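Local coordinates for uncharacterized protein (Vibrio parahaemolyticus M0605, PDB 3X0T) that probably acts as the PirA component of a plasmid-borne, likely pore-forming toxin that makes this marine bacterium virulent, at residues A[21-26]-A[93-98]; A[39-44]-A[106-111]; A[46-51]-A[74-79]; A[53-58]-A[87-92]. All blocks are in the same frame, centred on the assembly; numbering follows the deposited sequence. Where two conformers were deposited one is given.

How the interactions relate
Segment 21-26 opens the loop that interaction 1 closes at 93-98, and 39-44 opens a second one closed by interaction 2 at 106-111, so these two cross along the chain. Interactions 3 (46-51 with 74-79) and 4 (53-58 with 87-92) both fall within the two long loops, and they cross each other in turn. Interactions 1 and 4 build one antiparallel sheet, with strand 91-98 between 22-30 and 51-58. Interaction 2 belongs to the facing sheet. Interaction 3 joins two of the connections between the sheets, 41-45 to 51-58 and 67-74 to 79-82, at one end of the jelly roll. I53, I94, V41 and I43 meet in the interior.

Interaction 1: A[21-26]-A[93-98]; sequences GGVTEV and RIVVIN
G21 and G22 both stand opposite N98, forming a G1 beta bulge at the start of an antiparallel strand pair. G21 turns there with phi 110°, where a CB would press on the preceding carbonyl oxygen, and its N reaches N98 O at 2.7 Å. Beyond the bulge the ladder is regular: T24 and V96 form a hydrogen-bonded pair, with T24 N to V96 O 2.8 Å, and V26 N continues it to I94 O. The tight part is the face bearing T24, V96 and N98, together with V26 and I94. V26 (chi1 -58°) sets CG1 anti to the carbonyl carbon, 3.9 Å from V96 CG2, and leaves CG2 in the crowded position, 3.6 Å from I94 CG2. The face of V23, E25, V95 and I97 is looser and more exposed. V23 CG1 rests obliquely on V95, 3.8 Å from its CB. R93, extended from CG to NE, crosses E25 at about a right angle. In this salt bridge R93 NH1 donates to E25 OE2 over 2.9 Å, in the guanidinium plane but from above the carboxylate plane; the two planes stand 82° apart. V95 CG1 sits 3.5 Å above the centre of the R93 guanidinium plane, and W66 makes a cation-pi contact with the same arginine. At the other edge of strand 91-98, backbone bonds run from R93, V95 and I97 to strand 51-58, while T24, V26 and V96 pack on W15 or V17 of strand 11-17 in the facing sheet.

Interaction 2: A[39-44]-A[106-111]; sequences RSVDIE and CTIYYH
D42 and H111 each turn CG beside the backbone N (chi1 -48° and -72°), whereas E44 sets CG anti to N (chi1 177°) and runs on extended. These torsions bring polar ends together above two antiparallel strands of the jelly roll. The backbone ladder beneath alternates strictly: D42 pairs with Y109 and E44 with T107 through hydrogen bonds, E44 N meeting T107 O nearly along the C=O axis at 2.8 Å. V41-Y110 and I43-I108 are the non-hydrogen-bonded pairs between, their side chains on the opposite, buried face. There I108 CG2 touches V41 CB at 3.7 Å and also lies over one face of the Y110 ring, toward its rim, while I108 CD1 reaches I43 CB at the same distance, 3.7 Å. V41 CG1 runs alongside Y110. On the polar face H111 NE2 is held between both carboxylate oxygens of D42, at 2.8 Å from OD2 and 3.2 Å from OD1, by two weak bonds. The H111 ring and the D42 carboxylate are steeply inclined to each other. D42 OD1 has a second partner in H81 ND1, and the H81 ring also meets that of H111, so this acid probably helps to stabilise positive charge on the imidazoles. Farther along, Y109 OH donates to E44 OE1, approaching nearly along the C-O axis at 2.8 Å. That same E44 OE1 takes a hydrogen from a water that also donates to T107 OG1, 3.0 Å away, whose other partner is D14.

Interaction 3: A[46-51]-A[74-79]; sequences TGRGEL and VQRDET
L51 and V74 form the one antiparallel bridge here, where strand 51-58 begins and strand 67-74 ends. V74 N points almost straight along the carbonyl of L51, 2.7 Å from its O, and L51 N returns a bond to V74 O. Next to this pair E50 and Q75 run alongside each other. Q75 NE2 donates to the anti lone pair of E50 OE1 at 2.9 Å, nearly linear at 170°, and Q75 gets there by folding at chi2 (-66°). A water donates to Q75 OE1 and, weakly, to E50 OE1, closing a small polar ring. R76 then reaches over the loop: its CB lies 3.1 Å from G47 O, its CD touches R48 O, and R48 CA sits over one face of its guanidinium. R76 NH1 and R48 NE are only 3.7 Å apart, a like-charge approach probably eased by D77, whose OD1 forms a long, weak salt bridge with R76 NE at 3.4 Å. A second water joins D77 OD1 to G47 O. Behind these contacts is a type II turn from Q75 to E78, fixed by E78 N to Q75 O and by Q75 N to E78 OE1. Farther out, N45 at the end of strand 41-45 bonds to G47, G49 and V74, and L51 packs on C106 and V96, so the paired loops lie at one end of the jelly-roll sandwich, where the chain passes from sheet to sheet.

Interaction 4: A[53-58]-A[87-92]; sequences IQYQWG and NAFYHQ
W57 lays its CB over the face of the F89 ring, a CH-pi contact with CB 3.6 Å from the ring centroid and displaced toward the rim. The tryptophan has CG in the crowded position between N and the carbonyl carbon (chi1 71°), so the indole leads on past F89. Its five-membered ring is nearly parallel to the phenyl, at 18°, yet slid so far that the centroids stand 4.9 Å apart and the rings barely overlap. F89 CE2 also approaches Y55 CE1 at 4.2 Å. Y55 and Q92 run alongside each other in the same direction, ring and amide planes 74° apart, and the phenol hydroxyl donates to Q92 OE1 over a short 2.6 Å, coming from above the plane of the amide carbonyl. Q92 NE2 donates to E36 O, so both ends of the glutamine amide are engaged; Y55 OH also takes a weak bond from R39 N. In the backbone, the antiparallel pairing of strands 51-58 and 91-98, neighbours in one sheet of the jelly roll, reaches its end: W57 faces Q92 as a non-hydrogen-bonded pair, and G58 N donates to H91 O at 2.8 Å. The return bond from H91 N to G58 O is weak at 3.4 Å. A water donates to G58 O from 2.7 Å and accepts from Y90 N, bridging the two segments beside that weak bond. H91 ND1 turns elsewhere, to H30. The chemistry thus combines aromatic packing with two short polar links, which implies that the buried Y55 hydroxyl is fixed in direction by Q92 while dispersion holds W57 against F89.

Interaction 1: A[21-26]-A[93-98]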
# COMPACT_ATOMS: atom_id res chain seq x y z
N GLY A 21 -16.48 -1.85 -3.23
CA GLY A 21 -15.96 -0.79 -2.37
C GLY A 21 -15.16 -1.34 -1.23
O GLY A 21 -14.88 -0.54 -0.31
N GLY A 22 -14.72 -2.61 -1.23
CA GLY A 22 -13.88 -3.05 -0.13
C GLY A 22 -12.55 -2.30 -0.08
O GLY A 22 -12.00 -1.88 -1.12
N VAL A 23 -12.06 -2.17 1.15
CA VAL A 23 -10.77 -1.53 1.40
C VAL A 23 -9.96 -2.47 2.25
O VAL A 23 -10.44 -2.90 3.31
CB VAL A 23 -10.97 -0.16 2.13
CG1 VAL A 23 -9.60 0.46 2.41
CG2 VAL A 23 -11.84 0.78 1.32
N THR A 24 -8.78 -2.83 1.86
CA THR A 24 -7.91 -3.69 2.64
C THR A 24 -6.63 -2.91 2.94
O THR A 24 -5.97 -2.43 2.04
CB THR A 24 -7.57 -5.00 1.90
OG1 THR A 24 -8.81 -5.65 1.72
CG2 THR A 24 -6.59 -5.87 2.74
N GLU A 25 -6.29 -2.82 4.23
CA GLU A 25 -5.01 -2.20 4.67
C GLU A 25 -3.90 -3.17 4.50
O GLU A 25 -3.93 -4.27 5.06
CB GLU A 25 -4.95 -1.83 6.15
CG GLU A 25 -5.88 -0.75 6.44
CD GLU A 25 -5.75 -0.29 7.87
OE1 GLU A 25 -5.71 -1.15 8.81
OE2 GLU A 25 -5.87 0.84 8.07
N VAL A 26 -2.87 -2.83 3.72
CA VAL A 26 -1.76 -3.75 3.45
C VAL A 26 -0.45 -3.32 4.09
O VAL A 26 0.47 -4.09 4.17
CB VAL A 26 -1.59 -4.04 1.96
CG1 VAL A 26 -2.90 -4.62 1.39
CG2 VAL A 26 -1.15 -2.81 1.18
N ARG A 93 -0.50 4.81 5.76
CA ARG A 93 -0.91 3.45 5.45
C ARG A 93 -0.97 3.29 3.95
O ARG A 93 -1.04 4.29 3.21
CB ARG A 93 -2.27 3.11 6.09
CG ARG A 93 -3.48 3.86 5.55
CD ARG A 93 -4.75 3.34 6.11
NE ARG A 93 -5.88 4.06 5.56
CZ ARG A 93 -7.15 3.65 5.70
NH1 ARG A 93 -7.43 2.62 6.45
NH2 ARG A 93 -8.09 4.30 5.00
N ILE A 94 -1.01 2.06 3.50
CA ILE A 94 -1.28 1.71 2.13
C ILE A 94 -2.54 0.88 2.13
O ILE A 94 -2.63 -0.11 2.89
CB ILE A 94 -0.08 0.95 1.47
CG1 ILE A 94 1.17 1.81 1.48
CG2 ILE A 94 -0.46 0.53 0.07
CD1 ILE A 94 2.41 1.12 1.02
N VAL A 95 -3.49 1.25 1.29
CA VAL A 95 -4.72 0.48 1.15
C VAL A 95 -4.88 0.03 -0.31
O VAL A 95 -4.40 0.69 -1.22
CB VAL A 95 -5.98 1.28 1.60
CG1 VAL A 95 -5.96 1.54 3.08
CG2 VAL A 95 -6.18 2.54 0.81
N VAL A 96 -5.58 -1.06 -0.47
CA VAL A 96 -6.03 -1.52 -1.77
C VAL A 96 -7.55 -1.48 -1.75
O VAL A 96 -8.18 -1.94 -0.78
CB VAL A 96 -5.49 -2.96 -2.10
CG1 VAL A 96 -5.92 -3.35 -3.50
CG2 VAL A 96 -3.98 -2.99 -1.98
N ILE A 97 -8.12 -0.85 -2.79
CA ILE A 97 -9.55 -0.58 -2.86
C ILE A 97 -10.07 -1.29 -4.13
O ILE A 97 -9.51 -1.21 -5.21
CB ILE A 97 -9.80 0.95 -2.98
CG1 ILE A 97 -9.14 1.67 -1.81
CG2 ILE A 97 -11.30 1.22 -3.02
CD1 ILE A 97 -9.15 3.19 -1.94
N ASN A 98 -11.20 -1.99 -3.90
CA ASN A 98 -11.82 -2.75 -5.00
C ASN A 98 -13.19 -2.16 -5.25
O ASN A 98 -14.12 -2.39 -4.48
CB ASN A 98 -11.94 -4.23 -4.62
CG ASN A 98 -12.53 -5.06 -5.73
OD1 ASN A 98 -12.78 -4.56 -6.80
ND2 ASN A 98 -12.69 -6.35 -5.46

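Interaction 2: A[39-44]-A[106-111]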
# COMPACT_ATOMS: atom_id res chain seq x y z
N ARG A 39 7.34 3.39 3.54
CA ARG A 39 7.89 2.19 2.88
C ARG A 39 7.19 2.03 1.56
O ARG A 39 5.99 2.12 1.47
CB ARG A 39 7.59 0.95 3.83
CG ARG A 39 7.91 -0.40 3.24
CD ARG A 39 8.16 -1.44 4.29
NE ARG A 39 7.00 -1.60 5.21
CZ ARG A 39 7.09 -2.27 6.34
NH1 ARG A 39 6.03 -2.36 7.12
NH2 ARG A 39 8.27 -2.83 6.74
N SER A 40 7.98 1.70 0.55
CA SER A 40 7.43 1.45 -0.81
C SER A 40 7.05 -0.00 -0.95
O SER A 40 7.62 -0.87 -0.28
CB SER A 40 8.56 1.74 -1.85
OG SER A 40 8.91 3.12 -1.77
N VAL A 41 6.13 -0.29 -1.89
CA VAL A 41 5.71 -1.69 -2.11
C VAL A 41 5.48 -1.83 -3.62
O VAL A 41 5.31 -0.87 -4.34
CB VAL A 41 4.42 -2.05 -1.37
CG1 VAL A 41 4.58 -1.79 0.10
CG2 VAL A 41 3.20 -1.36 -1.90
N ASP A 42 5.46 -3.11 -4.03
CA ASP A 42 4.88 -3.43 -5.32
C ASP A 42 3.61 -4.22 -5.09
O ASP A 42 3.50 -5.01 -4.16
CB ASP A 42 5.81 -4.30 -6.21
CG ASP A 42 7.17 -3.78 -6.24
OD1 ASP A 42 7.36 -2.62 -6.48
OD2 ASP A 42 8.09 -4.62 -6.01
N ILE A 43 2.61 -3.99 -5.93
CA ILE A 43 1.38 -4.77 -5.88
C ILE A 43 1.25 -5.59 -7.20
O ILE A 43 1.36 -5.02 -8.29
CB ILE A 43 0.16 -3.84 -5.74
CG1 ILE A 43 -1.14 -4.72 -5.80
CG2 ILE A 43 0.09 -2.66 -6.72
CD1 ILE A 43 -2.42 -3.95 -5.46
N GLU A 44 1.00 -6.91 -7.03
CA GLU A 44 0.65 -7.77 -8.16
C GLU A 44 -0.84 -8.09 -7.99
O GLU A 44 -1.27 -8.66 -7.01
CB GLU A 44 1.50 -9.08 -8.08
CG GLU A 44 1.14 -10.04 -9.16
CD GLU A 44 1.77 -11.41 -8.99
OE1 GLU A 44 2.34 -11.74 -7.89
OE2 GLU A 44 1.61 -12.23 -9.94
N CYS A 106 -4.61 -9.80 -4.38
CA CYS A 106 -3.31 -9.27 -4.76
C CYS A 106 -2.26 -9.84 -3.82
O CYS A 106 -2.52 -10.37 -2.75
CB CYS A 106 -3.29 -7.75 -4.72
SG CYS A 106 -3.54 -6.98 -3.13
N THR A 107 -1.00 -9.71 -4.30
CA THR A 107 0.18 -9.94 -3.44
C THR A 107 0.93 -8.57 -3.38
O THR A 107 1.12 -7.89 -4.40
CB THR A 107 1.07 -11.03 -4.05
OG1 THR A 107 0.31 -12.26 -4.11
CG2 THR A 107 2.32 -11.22 -3.17
N ILE A 108 1.35 -8.25 -2.16
CA ILE A 108 2.13 -7.03 -1.93
C ILE A 108 3.59 -7.52 -1.59
O ILE A 108 3.74 -8.40 -0.76
CB ILE A 108 1.50 -6.22 -0.77
CG1 ILE A 108 0.08 -5.80 -1.12
CG2 ILE A 108 2.40 -4.97 -0.51
CD1 ILE A 108 -0.05 -4.78 -2.19
N TYR A 109 4.55 -6.82 -2.22
CA TYR A 109 5.98 -7.08 -2.00
C TYR A 109 6.50 -5.80 -1.31
O TYR A 109 6.40 -4.70 -1.86
CB TYR A 109 6.66 -7.33 -3.33
CG TYR A 109 6.03 -8.52 -4.01
CD1 TYR A 109 6.50 -9.78 -3.74
CD2 TYR A 109 5.02 -8.34 -4.93
CE1 TYR A 109 5.92 -10.89 -4.35
CE2 TYR A 109 4.42 -9.47 -5.59
CZ TYR A 109 4.91 -10.73 -5.27
OH TYR A 109 4.36 -11.87 -5.90
N TYR A 110 7.04 -5.99 -0.12
CA TYR A 110 7.41 -4.83 0.71
C TYR A 110 8.91 -4.59 0.55
O TYR A 110 9.74 -5.49 0.77
CB TYR A 110 7.13 -5.19 2.18
CG TYR A 110 5.65 -5.42 2.42
CD1 TYR A 110 4.79 -4.37 2.76
CD2 TYR A 110 5.09 -6.69 2.20
CE1 TYR A 110 3.37 -4.60 2.92
CE2 TYR A 110 3.72 -6.95 2.35
CZ TYR A 110 2.89 -5.90 2.70
OH TYR A 110 1.53 -6.16 2.83
N HIS A 111 9.23 -3.34 0.20
CA HIS A 111 10.64 -2.98 -0.03
C HIS A 111 11.26 -2.63 1.26
O HIS A 111 11.09 -1.50 1.71
CB HIS A 111 10.84 -1.94 -1.07
CG HIS A 111 10.56 -2.55 -2.39
ND1 HIS A 111 11.40 -3.46 -3.02
CD2 HIS A 111 9.46 -2.47 -3.15
CE1 HIS A 111 10.85 -3.81 -4.17
NE2 HIS A 111 9.73 -3.12 -4.32
O HOH W 1 10.79 1.32 1.11
O HOH W 2 1.39 -13.86 -6.35

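Interaction 3: A[46-51]-A[74-79]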
# COMPACT_ATOMS: atom_id res chain seq x y z
N THR A 46 -3.73 -10.35 -8.70
CA THR A 46 -3.85 -11.77 -9.06
C THR A 46 -5.35 -12.15 -9.23
O THR A 46 -5.66 -13.35 -9.32
CB THR A 46 -3.18 -12.65 -8.06
OG1 THR A 46 -3.91 -12.54 -6.83
CG2 THR A 46 -1.72 -12.33 -7.87
N GLY A 47 -6.20 -11.16 -9.28
CA GLY A 47 -7.65 -11.39 -9.49
C GLY A 47 -8.03 -11.03 -10.90
O GLY A 47 -7.20 -10.91 -11.79
N ARG A 48 -9.33 -10.99 -11.13
CA ARG A 48 -9.86 -10.84 -12.52
C ARG A 48 -10.19 -9.41 -12.87
O ARG A 48 -10.35 -9.13 -14.05
CB ARG A 48 -11.12 -11.73 -12.72
CG ARG A 48 -10.84 -13.21 -12.45
CD ARG A 48 -11.98 -14.05 -12.96
NE ARG A 48 -11.94 -14.24 -14.43
CZ ARG A 48 -12.75 -13.65 -15.31
NH1 ARG A 48 -13.71 -12.79 -14.90
NH2 ARG A 48 -12.56 -13.96 -16.56
N GLY A 49 -10.29 -8.51 -11.90
CA GLY A 49 -10.67 -7.14 -12.17
C GLY A 49 -9.62 -6.19 -11.61
O GLY A 49 -8.71 -6.57 -10.91
N GLU A 50 -9.84 -4.92 -11.90
CA GLU A 50 -8.84 -3.89 -11.50
C GLU A 50 -8.95 -3.57 -9.99
O GLU A 50 -10.01 -3.71 -9.36
CB GLU A 50 -9.03 -2.59 -12.27
CG GLU A 50 -10.27 -1.83 -11.98
CD GLU A 50 -10.58 -0.70 -12.93
OE1 GLU A 50 -9.91 -0.43 -13.94
OE2 GLU A 50 -11.66 -0.09 -12.68
N LEU A 51 -7.88 -3.02 -9.44
CA LEU A 51 -7.79 -2.56 -8.04
C LEU A 51 -7.16 -1.17 -8.05
O LEU A 51 -6.26 -0.90 -8.85
CB LEU A 51 -6.89 -3.52 -7.25
CG LEU A 51 -7.40 -4.97 -7.13
CD1 LEU A 51 -6.34 -5.89 -6.58
CD2 LEU A 51 -8.68 -5.04 -6.39
N VAL A 74 -4.47 -0.57 -10.91
CA VAL A 74 -3.72 -1.72 -11.35
C VAL A 74 -4.64 -2.75 -11.97
O VAL A 74 -5.55 -3.23 -11.32
CB VAL A 74 -2.95 -2.36 -10.14
CG1 VAL A 74 -2.05 -3.46 -10.62
CG2 VAL A 74 -2.15 -1.26 -9.37
N GLN A 75 -4.45 -3.09 -13.25
CA GLN A 75 -5.31 -4.08 -13.95
C GLN A 75 -4.94 -5.53 -13.59
O GLN A 75 -3.88 -5.76 -13.02
CB GLN A 75 -5.23 -3.90 -15.45
CG GLN A 75 -5.55 -2.50 -15.89
CD GLN A 75 -7.02 -2.19 -15.58
OE1 GLN A 75 -7.96 -3.02 -15.76
NE2 GLN A 75 -7.26 -1.01 -15.03
N ARG A 76 -5.80 -6.48 -14.00
CA ARG A 76 -5.52 -7.90 -13.64
C ARG A 76 -4.16 -8.26 -14.18
O ARG A 76 -3.83 -7.80 -15.28
CB ARG A 76 -6.70 -8.86 -14.11
CG ARG A 76 -6.79 -9.05 -15.62
CD ARG A 76 -7.69 -10.18 -16.00
NE ARG A 76 -7.06 -11.45 -15.61
CZ ARG A 76 -7.57 -12.67 -15.53
NH1 ARG A 76 -8.83 -12.84 -15.92
NH2 ARG A 76 -6.77 -13.68 -15.14
N ASP A 77 -3.47 -9.11 -13.42
CA ASP A 77 -2.18 -9.67 -13.80
C ASP A 77 -1.04 -8.62 -13.79
O ASP A 77 0.11 -9.03 -14.06
CB ASP A 77 -2.17 -10.39 -15.15
CG ASP A 77 -3.37 -11.26 -15.43
OD1 ASP A 77 -3.91 -12.01 -14.60
OD2 ASP A 77 -3.82 -11.20 -16.56
N GLU A 78 -1.29 -7.34 -13.60
CA GLU A 78 -0.21 -6.37 -13.63
C GLU A 78 0.46 -6.28 -12.27
O GLU A 78 -0.17 -6.52 -11.22
CB GLU A 78 -0.73 -4.94 -13.91
CG GLU A 78 -1.31 -4.70 -15.32
CD GLU A 78 -1.73 -3.21 -15.53
OE1 GLU A 78 -1.98 -2.34 -14.58
OE2 GLU A 78 -1.82 -3.04 -16.76
N THR A 79 1.73 -5.87 -12.33
CA THR A 79 2.46 -5.51 -11.13
C THR A 79 2.85 -4.05 -11.22
O THR A 79 3.28 -3.56 -12.27
CB THR A 79 3.70 -6.36 -10.93
OG1 THR A 79 3.29 -7.74 -10.84
CG2 THR A 79 4.45 -5.98 -9.79
O HOH W 3 -4.83 -12.47 -12.26
O HOH W 4 -10.57 -2.83 -16.15

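Interaction 4: A[53-58]-A[87-92]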
# COMPACT_ATOMS: atom_id res chain seq x y z
N ILE A 53 -4.63 1.15 -5.68
CA ILE A 53 -3.76 1.21 -4.51
C ILE A 53 -3.56 2.66 -4.14
O ILE A 53 -3.35 3.52 -5.03
CB ILE A 53 -2.45 0.45 -4.75
CG1 ILE A 53 -1.68 0.30 -3.43
CG2 ILE A 53 -1.59 1.04 -5.87
CD1 ILE A 53 -0.52 -0.67 -3.51
N GLN A 54 -3.62 2.95 -2.85
CA GLN A 54 -3.39 4.34 -2.40
C GLN A 54 -2.40 4.38 -1.25
O GLN A 54 -2.40 3.52 -0.36
CB GLN A 54 -4.68 5.05 -1.91
CG GLN A 54 -5.74 5.11 -3.01
CD GLN A 54 -6.83 6.02 -2.68
OE1 GLN A 54 -7.28 6.18 -1.53
NE2 GLN A 54 -7.33 6.67 -3.77
N TYR A 55 -1.58 5.41 -1.26
CA TYR A 55 -0.71 5.78 -0.14
C TYR A 55 -1.42 6.91 0.60
O TYR A 55 -1.68 7.93 -0.01
CB TYR A 55 0.67 6.21 -0.63
CG TYR A 55 1.74 6.02 0.37
CD1 TYR A 55 1.81 6.81 1.54
CD2 TYR A 55 2.68 4.99 0.24
CE1 TYR A 55 2.76 6.56 2.52
CE2 TYR A 55 3.61 4.73 1.22
CZ TYR A 55 3.65 5.52 2.36
OH TYR A 55 4.60 5.23 3.32
N GLN A 56 -1.74 6.69 1.88
CA GLN A 56 -2.52 7.66 2.66
C GLN A 56 -1.74 8.11 3.88
O GLN A 56 -0.84 7.38 4.35
CB GLN A 56 -3.83 7.05 3.09
CG GLN A 56 -4.72 6.69 1.90
CD GLN A 56 -6.09 6.22 2.32
OE1 GLN A 56 -6.38 6.04 3.52
NE2 GLN A 56 -6.97 6.02 1.33
N TRP A 57 -2.08 9.30 4.40
CA TRP A 57 -1.41 9.84 5.56
C TRP A 57 -2.41 10.48 6.48
O TRP A 57 -3.52 10.84 6.07
CB TRP A 57 -0.27 10.81 5.16
CG TRP A 57 -0.78 12.11 4.59
CD1 TRP A 57 -1.16 12.37 3.29
CD2 TRP A 57 -1.00 13.32 5.31
NE1 TRP A 57 -1.56 13.66 3.17
CE2 TRP A 57 -1.51 14.27 4.40
CE3 TRP A 57 -0.85 13.71 6.66
CZ2 TRP A 57 -1.90 15.56 4.81
CZ3 TRP A 57 -1.25 14.98 7.05
CH2 TRP A 57 -1.75 15.89 6.13
N GLY A 58 -1.99 10.67 7.73
CA GLY A 58 -2.85 11.34 8.72
C GLY A 58 -1.99 12.29 9.56
O GLY A 58 -0.78 12.06 9.79
N ASN A 87 8.32 12.68 1.85
CA ASN A 87 8.13 13.42 3.11
C ASN A 87 7.68 12.41 4.22
O ASN A 87 7.21 11.30 3.96
CB ASN A 87 7.21 14.66 2.98
CG ASN A 87 5.84 14.32 2.34
OD1 ASN A 87 5.76 13.80 1.20
ND2 ASN A 87 4.79 14.82 3.04
N ALA A 88 7.82 12.87 5.48
CA ALA A 88 7.63 12.10 6.69
C ALA A 88 6.25 12.37 7.27
O ALA A 88 5.73 13.51 7.18
CB ALA A 88 8.73 12.48 7.70
N PHE A 89 5.65 11.36 7.91
CA PHE A 89 4.31 11.44 8.43
C PHE A 89 4.24 10.99 9.84
O PHE A 89 5.05 10.15 10.31
CB PHE A 89 3.36 10.56 7.60
CG PHE A 89 3.33 10.92 6.12
CD1 PHE A 89 2.74 12.17 5.74
CD2 PHE A 89 3.84 10.08 5.15
CE1 PHE A 89 2.69 12.45 4.36
CE2 PHE A 89 3.76 10.40 3.80
CZ PHE A 89 3.18 11.57 3.41
N TYR A 90 3.21 11.41 10.58
CA TYR A 90 2.86 10.88 11.89
C TYR A 90 2.08 9.59 11.77
O TYR A 90 2.22 8.70 12.62
CB TYR A 90 2.05 11.92 12.65
CG TYR A 90 2.87 13.11 13.05
CD1 TYR A 90 3.67 13.09 14.20
CD2 TYR A 90 2.89 14.27 12.28
CE1 TYR A 90 4.47 14.16 14.58
CE2 TYR A 90 3.68 15.36 12.67
CZ TYR A 90 4.45 15.30 13.80
OH TYR A 90 5.27 16.34 14.18
N HIS A 91 1.24 9.47 10.75
CA HIS A 91 0.43 8.30 10.45
C HIS A 91 0.45 8.07 8.98
O HIS A 91 0.29 9.04 8.22
CB HIS A 91 -1.01 8.43 10.95
CG HIS A 91 -1.10 8.67 12.42
ND1 HIS A 91 -0.96 7.66 13.36
CD2 HIS A 91 -1.14 9.85 13.12
CE1 HIS A 91 -0.95 8.20 14.55
NE2 HIS A 91 -1.02 9.52 14.45
N GLN A 92 0.55 6.83 8.54
CA GLN A 92 0.51 6.52 7.11
C GLN A 92 0.05 5.09 6.95
O GLN A 92 0.23 4.25 7.84
CB GLN A 92 1.84 6.84 6.43
CG GLN A 92 3.03 6.01 6.98
CD GLN A 92 4.29 6.67 6.63
OE1 GLN A 92 4.65 6.77 5.42
NE2 GLN A 92 5.06 7.15 7.58
O HOH W 5 1.59 13.20 9.14